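Local structure of protease Do-like 1, chloroplastic (Arabidopsis thaliana, 3QO6) at residues Val230-Asp242 with Asn296-Val309. The protein is a thylakoid-associated serine protease of the HtrA type, required at high temperature and possibly involved in degrading damaged proteins. Numbering follows the deposited sequence.
Sequences VTRPILGIKFAPD and NGSDLYRILDQCKV
F239 reaches the helix at residues 297-304 with its ring edge turned toward the face of Y301, an offset edge-to-face pair whose planes stand 64° apart. CZ of F239 lies 3.6 Å from CE1 of Y301, while CD2 of L300 covers one face of the phenylalanine ring, 4.3 Å from its CE1. G297 CA comes within 4.0 Å of F239 CE2, the helix start being bare of a side chain there. F239 holds CG between its backbone N and carbonyl carbon (chi1 52°), and this directs the ring into the corner formed by G297, L300 and Y301. F239, L300 and Y301 line the peptide groove of the PDZ domain, between strand 238-239 and helix 297-304, with the loop that carries L235 and G236 at its end. A bound peptide accepts or donates backbone bonds at L235, G236, I237 and F239, is hydrogen-bonded by Y301 OH, and packs a modified side chain on F239, L300 and Y301. I237 brings CD1 to the same CD2 of L300; one turn on, L235 sets CG 4.2 Å from CD2 of L304. Past the helix, the P233 ring lies against the backbone of 307-309, CG being 3.5 Å from C307 O, and V309 CG2 meets the methyl of T231.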
loop_
_atom_site.group_PDB
_atom_site.type_symbol
_atom_site.label_atom_id
_atom_site.label_comp_id
_atom_site.label_asym_id
_atom_site.label_seq_id
_atom_site.Cartn_x
_atom_site.Cartn_y
_atom_site.Cartn_z
ATOM N N VAL B 230 -19.663 5.897 38.159
ATOM C CA VAL B 230 -20.624 6.944 37.858
ATOM C C VAL B 230 -21.841 6.177 37.431
ATOM O O VAL B 230 -21.733 5.235 36.656
ATOM C CB VAL B 230 -20.155 7.856 36.711
ATOM C CG1 VAL B 230 -21.331 8.528 36.075
ATOM C CG2 VAL B 230 -19.250 8.933 37.254
ATOM N N THR B 231 -23.005 6.547 37.935
ATOM C CA THR B 231 -24.181 5.788 37.552
ATOM C C THR B 231 -25.007 6.541 36.540
ATOM O O THR B 231 -25.521 7.646 36.805
ATOM C CB THR B 231 -25.016 5.390 38.795
ATOM O OG1 THR B 231 -24.295 4.397 39.532
ATOM C CG2 THR B 231 -26.372 4.828 38.392
ATOM N N ARG B 232 -25.125 5.922 35.369
ATOM C CA ARG B 232 -25.844 6.514 34.258
ATOM C C ARG B 232 -27.077 5.725 33.854
ATOM O O ARG B 232 -27.071 4.496 33.774
ATOM C CB ARG B 232 -24.882 6.654 33.069
ATOM C CG ARG B 232 -23.612 7.491 33.357
ATOM C CD ARG B 232 -22.653 7.429 32.181
ATOM N NE ARG B 232 -21.689 8.523 32.180
ATOM C CZ ARG B 232 -22.016 9.803 32.349
ATOM N NH1 ARG B 232 -23.286 10.152 32.542
ATOM N NH2 ARG B 232 -21.079 10.741 32.305
ATOM N N PRO B 233 -28.153 6.441 33.547
ATOM C CA PRO B 233 -29.446 5.866 33.141
ATOM C C PRO B 233 -29.469 5.206 31.762
ATOM O O PRO B 233 -28.704 5.573 30.887
ATOM C CB PRO B 233 -30.367 7.075 33.177
ATOM C CG PRO B 233 -29.419 8.185 32.652
ATOM C CD PRO B 233 -28.140 7.911 33.406
ATOM N N ILE B 234 -30.357 4.236 31.574
ATOM C CA ILE B 234 -30.503 3.605 30.279
ATOM C C ILE B 234 -31.953 3.340 29.992
ATOM O O ILE B 234 -32.739 3.174 30.918
ATOM C CB ILE B 234 -29.789 2.278 30.174
ATOM C CG1 ILE B 234 -30.485 1.246 31.056
ATOM C CG2 ILE B 234 -28.348 2.467 30.510
ATOM C CD1 ILE B 234 -29.984 -0.169 30.785
ATOM N N LEU B 235 -32.287 3.289 28.702
ATOM C CA LEU B 235 -33.651 3.019 28.234
ATOM C C LEU B 235 -33.750 1.537 28.054
ATOM O O LEU B 235 -34.835 0.954 28.063
ATOM C CB LEU B 235 -33.886 3.648 26.873
ATOM C CG LEU B 235 -34.859 4.810 26.711
ATOM C CD1 LEU B 235 -34.877 5.183 25.241
ATOM C CD2 LEU B 235 -36.249 4.428 27.155
ATOM N N GLY B 236 -32.589 0.927 27.863
ATOM C CA GLY B 236 -32.567 -0.498 27.669
ATOM C C GLY B 236 -32.892 -0.906 26.241
ATOM O O GLY B 236 -33.625 -1.879 26.028
ATOM N N ILE B 237 -32.388 -0.157 25.255
ATOM C CA ILE B 237 -32.611 -0.547 23.853
ATOM C C ILE B 237 -31.338 -0.495 23.007
ATOM O O ILE B 237 -30.457 0.334 23.240
ATOM C CB ILE B 237 -33.665 0.332 23.142
ATOM C CG1 ILE B 237 -33.102 1.713 22.858
ATOM C CG2 ILE B 237 -34.871 0.506 24.017
ATOM C CD1 ILE B 237 -33.973 2.502 21.934
ATOM N N LYS B 238 -31.233 -1.425 22.057
ATOM C CA LYS B 238 -30.119 -1.446 21.097
ATOM C C LYS B 238 -30.776 -0.953 19.827
ATOM O O LYS B 238 -31.745 -1.533 19.374
ATOM C CB LYS B 238 -29.577 -2.853 20.852
ATOM C CG LYS B 238 -28.507 -3.283 21.835
ATOM C CD LYS B 238 -28.076 -4.719 21.589
ATOM C CE LYS B 238 -27.093 -5.249 22.647
ATOM N NZ LYS B 238 -26.693 -6.672 22.353
ATOM N N PHE B 239 -30.292 0.143 19.273
ATOM C CA PHE B 239 -30.895 0.622 18.052
ATOM C C PHE B 239 -30.005 0.462 16.844
ATOM O O PHE B 239 -28.824 0.081 16.935
ATOM C CB PHE B 239 -31.330 2.080 18.167
ATOM C CG PHE B 239 -30.269 2.986 18.644
ATOM C CD1 PHE B 239 -29.948 3.044 19.983
ATOM C CD2 PHE B 239 -29.583 3.784 17.761
ATOM C CE1 PHE B 239 -28.960 3.891 20.433
ATOM C CE2 PHE B 239 -28.596 4.633 18.198
ATOM C CZ PHE B 239 -28.281 4.689 19.535
ATOM N N ALA B 240 -30.612 0.745 15.699
ATOM C CA ALA B 240 -29.936 0.659 14.428
ATOM C C ALA B 240 -29.185 1.958 14.217
ATOM O O ALA B 240 -29.686 3.023 14.556
ATOM C CB ALA B 240 -30.961 0.447 13.320
ATOM N N PRO B 241 -27.959 1.880 13.678
ATOM C CA PRO B 241 -27.150 3.081 13.423
ATOM C C PRO B 241 -27.759 3.897 12.277
ATOM O O PRO B 241 -28.378 3.336 11.373
ATOM C CB PRO B 241 -25.784 2.507 13.064
ATOM C CG PRO B 241 -25.760 1.215 13.864
ATOM C CD PRO B 241 -27.132 0.667 13.585
ATOM N N ASP B 242 -27.588 5.214 12.333
ATOM C CA ASP B 242 -28.127 6.120 11.327
ATOM C C ASP B 242 -27.971 5.625 9.891
ATOM O O ASP B 242 -28.790 5.946 9.025
ATOM C CB ASP B 242 -27.464 7.492 11.473
ATOM C CG ASP B 242 -27.694 8.115 12.850
ATOM O OD1 ASP B 242 -28.867 8.387 13.190
ATOM O OD2 ASP B 242 -26.702 8.331 13.591
ATOM N N ASN B 296 -32.477 10.911 15.004
ATOM C CA ASN B 296 -31.363 9.978 14.811
ATOM C C ASN B 296 -30.710 9.639 16.154
ATOM O O ASN B 296 -31.172 10.082 17.212
ATOM C CB ASN B 296 -30.315 10.632 13.947
ATOM C CG ASN B 296 -29.835 11.919 14.546
ATOM O OD1 ASN B 296 -30.283 13.004 14.173
ATOM N ND2 ASN B 296 -28.943 11.808 15.520
ATOM N N GLY B 297 -29.611 8.889 16.094
ATOM C CA GLY B 297 -28.907 8.496 17.304
ATOM C C GLY B 297 -28.484 9.663 18.176
ATOM O O GLY B 297 -28.840 9.732 19.343
ATOM N N SER B 298 -27.717 10.586 17.610
ATOM C CA SER B 298 -27.247 11.749 18.362
ATOM C C SER B 298 -28.347 12.421 19.172
ATOM O O SER B 298 -28.141 12.792 20.324
ATOM C CB SER B 298 -26.626 12.785 17.415
ATOM O OG SER B 298 -26.590 14.079 18.016
ATOM N N ASP B 299 -29.510 12.592 18.557
ATOM C CA ASP B 299 -30.624 13.233 19.231
ATOM C C ASP B 299 -31.045 12.459 20.468
ATOM O O ASP B 299 -31.260 13.049 21.529
ATOM C CB ASP B 299 -31.819 13.390 18.281
ATOM C CG ASP B 299 -31.588 14.463 17.210
ATOM O OD1 ASP B 299 -30.861 15.453 17.489
ATOM O OD2 ASP B 299 -32.157 14.322 16.098
ATOM N N LEU B 300 -31.151 11.139 20.333
ATOM C CA LEU B 300 -31.552 10.297 21.451
ATOM C C LEU B 300 -30.509 10.418 22.550
ATOM O O LEU B 300 -30.811 10.808 23.674
ATOM C CB LEU B 300 -31.679 8.843 21.001
ATOM C CG LEU B 300 -32.279 7.861 22.011
ATOM C CD1 LEU B 300 -33.712 8.297 22.366
ATOM C CD2 LEU B 300 -32.254 6.429 21.424
ATOM N N TYR B 301 -29.269 10.102 22.201
ATOM C CA TYR B 301 -28.164 10.173 23.136
ATOM C C TYR B 301 -28.163 11.464 23.889
ATOM O O TYR B 301 -28.181 11.481 25.112
ATOM C CB TYR B 301 -26.841 10.066 22.403
ATOM C CG TYR B 301 -26.395 8.654 22.207
ATOM C CD1 TYR B 301 -26.043 8.188 20.934
ATOM C CD2 TYR B 301 -26.335 7.772 23.284
ATOM C CE1 TYR B 301 -25.644 6.882 20.739
ATOM C CE2 TYR B 301 -25.944 6.462 23.099
ATOM C CZ TYR B 301 -25.596 6.022 21.821
ATOM O OH TYR B 301 -25.190 4.722 21.622
ATOM N N ARG B 302 -28.128 12.544 23.125
ATOM C CA ARG B 302 -28.084 13.883 23.664
ATOM C C ARG B 302 -29.194 14.099 24.677
ATOM O O ARG B 302 -28.951 14.592 25.780
ATOM C CB ARG B 302 -28.197 14.890 22.515
ATOM C CG ARG B 302 -27.968 16.342 22.894
ATOM C CD ARG B 302 -28.235 17.253 21.692
ATOM N NE ARG B 302 -29.465 16.885 20.984
ATOM C CZ ARG B 302 -30.683 16.806 21.532
ATOM N NH1 ARG B 302 -30.878 17.075 22.824
ATOM N NH2 ARG B 302 -31.723 16.437 20.788
ATOM N N ILE B 303 -30.408 13.705 24.315
ATOM C CA ILE B 303 -31.537 13.901 25.197
ATOM C C ILE B 303 -31.457 13.083 26.490
ATOM O O ILE B 303 -31.735 13.612 27.558
ATOM C CB ILE B 303 -32.844 13.621 24.452
ATOM C CG1 ILE B 303 -33.973 14.414 25.086
ATOM C CG2 ILE B 303 -33.168 12.162 24.511
ATOM C CD1 ILE B 303 -33.649 15.887 25.264
ATOM N N LEU B 304 -31.076 11.810 26.418
ATOM C CA LEU B 304 -30.959 11.009 27.638
ATOM C C LEU B 304 -29.801 11.490 28.487
ATOM O O LEU B 304 -29.763 11.257 29.687
ATOM C CB LEU B 304 -30.722 9.540 27.331
ATOM C CG LEU B 304 -31.917 8.591 27.343
ATOM C CD1 LEU B 304 -32.837 8.876 26.170
ATOM C CD2 LEU B 304 -31.389 7.173 27.270
ATOM N N ASP B 305 -28.847 12.151 27.855
ATOM C CA ASP B 305 -27.687 12.665 28.560
ATOM C C ASP B 305 -28.139 13.620 29.653
ATOM O O ASP B 305 -27.381 13.947 30.563
ATOM C CB ASP B 305 -26.792 13.425 27.592
ATOM C CG ASP B 305 -25.335 13.376 27.993
ATOM O OD1 ASP B 305 -24.631 14.379 27.729
ATOM O OD2 ASP B 305 -24.899 12.335 28.554
ATOM N N GLN B 306 -29.382 14.070 29.553
ATOM C CA GLN B 306 -29.933 15.016 30.504
ATOM C C GLN B 306 -30.736 14.353 31.597
ATOM O O GLN B 306 -31.157 15.008 32.548
ATOM C CB GLN B 306 -30.822 16.014 29.766
ATOM C CG GLN B 306 -30.066 16.909 28.791
ATOM C CD GLN B 306 -29.240 17.967 29.505
ATOM O OE1 GLN B 306 -29.759 19.029 29.871
ATOM N NE2 GLN B 306 -27.950 17.675 29.727
ATOM N N CYS B 307 -30.956 13.054 31.480
ATOM C CA CYS B 307 -31.744 12.379 32.486
ATOM C C CYS B 307 -30.900 11.741 33.549
ATOM O O CYS B 307 -29.683 11.606 33.399
ATOM C CB CYS B 307 -32.632 11.346 31.829
ATOM S SG CYS B 307 -33.551 12.115 30.503
ATOM N N LYS B 308 -31.562 11.368 34.637
ATOM C CA LYS B 308 -30.904 10.732 35.763
ATOM C C LYS B 308 -31.617 9.424 36.109
ATOM O O LYS B 308 -32.808 9.279 35.846
ATOM C CB LYS B 308 -30.886 11.706 36.947
ATOM C CG LYS B 308 -32.068 12.685 36.999
ATOM C CD LYS B 308 -31.849 13.768 38.068
ATOM C CE LYS B 308 -33.099 14.630 38.327
ATOM N NZ LYS B 308 -33.515 15.465 37.164
ATOM N N VAL B 309 -30.891 8.463 36.670
ATOM C CA VAL B 309 -31.506 7.190 37.013
ATOM C C VAL B 309 -32.814 7.414 37.732
ATOM O O VAL B 309 -32.898 8.257 38.613
ATOM C CB VAL B 309 -30.616 6.354 37.918
ATOM C CG1 VAL B 309 -31.338 5.092 38.319
ATOM C CG2 VAL B 309 -29.336 6.014 37.195
#